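Local coordinates for O-succinylhomoserine sulfhydrylase (Mycobacterium tuberculosis, PDB 3NDN) that catalyses the formation of L-homocysteine from O-succinyl-L-homoserine and hydrogen sulfide, using pyridoxal 5'-phosphate as cofactor, in methionine biosynthesis, at the interface of chains A and B. Numbering follows the deposited sequence. Chains: chain A/B, O-succinylhomoserine sulfhydrylase.

Contacts 1 and 2 are neighbouring parts of one two-fold interface between chains A and B, the centres of their C-alpha atoms lying about 12 Å apart. Both are built from the loop that runs between helix 27-33 and helix 59-66. In chain A the stretch passes directly from A:Tyr49 of contact 2 to A:Leu50 of contact 1, and position 43 serves both, as B:Glu43 in contact 1 and A:Glu43 in contact 2. Contact 1 supplies backbone and threonine-hydroxyl hydrogen bonds and contact 2 aromatic packing, and with their symmetry twins they tie these loops together in the homotetramer.

Contact 1: the interface of chains A and B. Residues chain A 50-51, 53-54; chain B 43-45.
A:Thr51 and B:Ala45 meet because the threonine's first torsion, -166°, swings OG1 to the side opposite its own backbone N and sets the hydroxyl in front of the partner loop; the same rotation turns the methyl CG2 toward B:Glu43. The backbone N-H of B:Ala45 points almost straight at the threonine hydroxyl, with 3.1 Å between B:Ala45 N and A:Thr51 OG1 and 169° at the hydrogen. The hydroxyl in turn donates within its own chain to the carbonyl of A:Gly53, in the carbonyl plane and on a lone pair, at 2.8 Å from A:Thr51 OG1 to A:Gly53 O. That carbonyl also accepts from the other subunit: B:Thr44 N lies 3.2 Å from A:Gly53 O, well above the carbonyl plane. The glycine oxygen is thus gripped by two donors, one from each chain, and the intrachain bond fixes the rotation of the hydroxyl that receives B:Ala45.

Next to this polar relay, A:Tyr54 and B:Glu43 form an antiparallel beta bridge, and ring atom CD1 of A:Tyr54 rests 3.7 Å from B:Glu43 CA. The methyl A:Thr51 CG2 packs 3.8 Å from B:Glu43 CB, the two side chains crossing at about a right angle. The methyl CB of B:Ala45 sits 3.6 Å from the backbone oxygen O of A:Leu50. This mix of backbone and threonine-hydroxyl bonds probably keeps the two irregular loops in register and helps to join the subunits in the homotetramer.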
loop_
_atom_site.group_PDB
_atom_site.type_symbol
_atom_site.label_atom_id
_atom_site.label_comp_id
_atom_site.label_asym_id
_atom_site.label_seq_id
_atom_site.Cartn_x
_atom_site.Cartn_y
_atom_site.Cartn_z
ATOM N N LEU A 50 -5.464 -6.095 6.113
ATOM C CA LEU A 50 -6.136 -6.246 4.811
ATOM C C LEU A 50 -6.765 -7.635 4.744
ATOM O O LEU A 50 -6.178 -8.573 4.205
ATOM C CB LEU A 50 -5.169 -6.014 3.635
ATOM C CG LEU A 50 -4.536 -4.616 3.524
ATOM C CD1 LEU A 50 -3.605 -4.474 2.313
ATOM C CD2 LEU A 50 -5.623 -3.542 3.495
ATOM N N THR A 51 -7.974 -7.737 5.303
ATOM C CA THR A 51 -8.769 -8.955 5.280
ATOM C C THR A 51 -10.243 -8.543 5.171
ATOM O O THR A 51 -10.667 -7.529 5.782
ATOM C CB THR A 51 -8.536 -9.829 6.546
ATOM O OG1 THR A 51 -9.072 -11.136 6.328
ATOM C CG2 THR A 51 -9.201 -9.208 7.812
ATOM N N GLY A 53 -12.670 -11.162 5.731
ATOM C CA GLY A 53 -13.281 -12.128 6.677
ATOM C C GLY A 53 -12.396 -12.503 7.857
ATOM O O GLY A 53 -11.231 -12.077 7.915
ATOM N N TYR A 54 -12.941 -13.323 8.780
ATOM C CA TYR A 54 -12.266 -13.771 10.013
ATOM C C TYR A 54 -12.563 -15.276 10.229
ATOM O O TYR A 54 -13.503 -15.822 9.635
ATOM C CB TYR A 54 -12.693 -12.918 11.244
ATOM C CG TYR A 54 -12.478 -11.429 10.962
ATOM C CD1 TYR A 54 -11.287 -10.791 11.338
ATOM C CD2 TYR A 54 -13.413 -10.704 10.233
ATOM C CE1 TYR A 54 -11.052 -9.433 11.000
ATOM C CE2 TYR A 54 -13.187 -9.352 9.883
ATOM C CZ TYR A 54 -12.003 -8.726 10.292
ATOM O OH TYR A 54 -11.772 -7.395 9.953
ATOM N N GLU B 43 -7.927 -12.652 11.909
ATOM C CA GLU B 43 -7.995 -12.341 10.469
ATOM C C GLU B 43 -7.758 -13.573 9.557
ATOM O O GLU B 43 -6.800 -14.304 9.752
ATOM C CB GLU B 43 -6.969 -11.242 10.146
ATOM C CG GLU B 43 -5.453 -11.681 10.248
ATOM C CD GLU B 43 -4.831 -11.608 11.660
ATOM O OE1 GLU B 43 -5.520 -11.263 12.650
ATOM O OE2 GLU B 43 -3.620 -11.904 11.769
ATOM N N THR B 44 -8.615 -13.803 8.562
ATOM C CA THR B 44 -8.380 -14.911 7.593
ATOM C C THR B 44 -7.126 -14.699 6.742
ATOM O O THR B 44 -6.301 -15.620 6.624
ATOM C CB THR B 44 -9.578 -15.111 6.629
ATOM O OG1 THR B 44 -10.774 -15.267 7.389
ATOM C CG2 THR B 44 -9.365 -16.344 5.745
ATOM N N ALA B 45 -7.007 -13.504 6.133
ATOM C CA ALA B 45 -5.854 -13.125 5.290
ATOM C C ALA B 45 -4.699 -12.532 6.104
ATOM O O ALA B 45 -4.910 -11.978 7.187
ATOM C CB ALA B 45 -6.276 -12.132 4.168
#

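Contact 2: the interface of chains A and B. Residues chain A 39, 41, 43, 47, 49; chain B 39, 41, 49.
B:Tyr49 and A:Tyr49 bring their phenol ends together close to the two-fold axis, where A:Tyr49 OH and B:Tyr49 OH lie 3.3 Å apart. In this trans-sulfuration enzyme of the Cys/Met metabolism PLP-dependent family, the two rings form the aromatic centre of a loop-loop interface within the homotetramer, and their side chains converge obliquely, so that the hydroxyl ends meet.

Each tyrosine is met by the phenylalanine of the opposite chain. A:Phe41 directs its CD2/CE2 edge over the face of the B:Tyr49 ring, with A:Phe41 CD2 3.7 Å from B:Tyr49 CZ and the planes 76° apart. B:Phe41 repeats the edge-to-face arrangement on A:Tyr49, its CD2 also 3.7 Å from A:Tyr49 CZ. In both pairs the tyrosine hydroxyl lies in the plane of the phenylalanine ring, at its edge.

The CD1/CE1 side of B:Tyr49 is clasped from opposite sides of the ring plane: the methyl CB of A:Ala47 approaches to 3.5 Å from B:Tyr49 CE1, while A:Glu43 OE1 reaches to 3.7 Å from the same carbon. A bend at chi2 (-78°) folds the glutamate back toward A:Ser39, which secures both carboxylate oxygens. A:Ser39 OG, the serine hydroxyl, donates to the syn lone pair of A:Glu43 OE1 at 2.8 Å, and the serine backbone N donates to OE2. A:Phe41 N donates to that same serine OG, coupling the phenylalanine's backbone to the carboxylate beside B:Tyr49.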
loop_
_atom_site.group_PDB
_atom_site.type_symbol
_atom_site.label_atom_id
_atom_site.label_comp_id
_atom_site.label_asym_id
_atom_site.label_seq_id
_atom_site.Cartn_x
_atom_site.Cartn_y
_atom_site.Cartn_z
ATOM N N SER A 39 -0.982 -5.823 18.599
ATOM C CA SER A 39 -0.945 -7.307 18.637
ATOM C C SER A 39 0.088 -7.838 19.643
ATOM O O SER A 39 0.854 -7.070 20.225
ATOM C CB SER A 39 -0.627 -7.872 17.239
ATOM O OG SER A 39 0.778 -7.959 17.031
ATOM N N PHE A 41 2.767 -9.178 18.898
ATOM C CA PHE A 41 4.120 -8.844 18.398
ATOM C C PHE A 41 4.677 -7.527 18.975
ATOM O O PHE A 41 5.878 -7.257 18.872
ATOM C CB PHE A 41 4.162 -8.784 16.851
ATOM C CG PHE A 41 3.757 -10.070 16.178
ATOM C CD1 PHE A 41 4.495 -11.240 16.373
ATOM C CD2 PHE A 41 2.618 -10.118 15.358
ATOM C CE1 PHE A 41 4.114 -12.438 15.779
ATOM C CE2 PHE A 41 2.229 -11.315 14.751
ATOM C CZ PHE A 41 2.973 -12.478 14.952
ATOM N N GLU A 43 4.323 -4.385 18.038
ATOM C CA GLU A 43 4.757 -3.399 17.060
ATOM C C GLU A 43 4.542 -1.973 17.596
ATOM O O GLU A 43 3.523 -1.692 18.230
ATOM C CB GLU A 43 4.004 -3.605 15.717
ATOM C CG GLU A 43 2.475 -3.358 15.749
ATOM C CD GLU A 43 1.630 -4.489 16.346
ATOM O OE1 GLU A 43 2.156 -5.597 16.612
ATOM O OE2 GLU A 43 0.394 -4.283 16.511
ATOM N N ALA A 47 -0.676 -1.435 12.946
ATOM C CA ALA A 47 -0.771 -2.513 11.954
ATOM C C ALA A 47 -1.940 -2.362 10.966
ATOM O O ALA A 47 -2.989 -1.791 11.311
ATOM C CB ALA A 47 -0.880 -3.864 12.678
ATOM N N TYR A 49 -4.645 -4.466 8.680
ATOM C CA TYR A 49 -5.300 -5.767 8.508
ATOM C C TYR A 49 -6.141 -5.822 7.228
ATOM O O TYR A 49 -7.368 -5.634 7.255
ATOM C CB TYR A 49 -6.119 -6.180 9.767
ATOM C CG TYR A 49 -5.266 -6.389 11.026
ATOM C CD1 TYR A 49 -4.700 -7.638 11.307
ATOM C CD2 TYR A 49 -5.029 -5.343 11.926
ATOM C CE1 TYR A 49 -3.891 -7.829 12.443
ATOM C CE2 TYR A 49 -4.223 -5.522 13.069
ATOM C CZ TYR A 49 -3.674 -6.784 13.323
ATOM O OH TYR A 49 -2.874 -7.014 14.436
ATOM N N SER B 39 -2.890 -13.064 14.350
ATOM C CA SER B 39 -3.011 -12.320 15.622
ATOM C C SER B 39 -4.234 -12.769 16.439
ATOM O O SER B 39 -5.001 -13.639 15.993
ATOM C CB SER B 39 -3.092 -10.792 15.357
ATOM O OG SER B 39 -4.433 -10.369 15.061
ATOM N N PHE B 41 -6.879 -11.145 16.701
ATOM C CA PHE B 41 -8.077 -10.752 15.934
ATOM C C PHE B 41 -8.596 -11.860 14.994
ATOM O O PHE B 41 -9.724 -11.769 14.483
ATOM C CB PHE B 41 -7.820 -9.456 15.122
ATOM C CG PHE B 41 -7.496 -8.238 15.964
ATOM C CD1 PHE B 41 -8.415 -7.737 16.887
ATOM C CD2 PHE B 41 -6.272 -7.579 15.813
ATOM C CE1 PHE B 41 -8.115 -6.603 17.667
ATOM C CE2 PHE B 41 -5.956 -6.444 16.580
ATOM C CZ PHE B 41 -6.879 -5.954 17.513
ATOM N N TYR B 49 2.548 -5.665 8.801
ATOM C CA TYR B 49 3.097 -4.890 9.930
ATOM C C TYR B 49 4.106 -3.863 9.446
ATOM O O TYR B 49 5.333 -4.121 9.435
ATOM C CB TYR B 49 3.707 -5.802 11.023
ATOM C CG TYR B 49 2.654 -6.630 11.732
ATOM C CD1 TYR B 49 1.860 -6.070 12.742
ATOM C CD2 TYR B 49 2.421 -7.969 11.367
ATOM C CE1 TYR B 49 0.862 -6.830 13.383
ATOM C CE2 TYR B 49 1.427 -8.727 11.985
ATOM C CZ TYR B 49 0.643 -8.155 12.988
ATOM O OH TYR B 49 -0.345 -8.911 13.600
#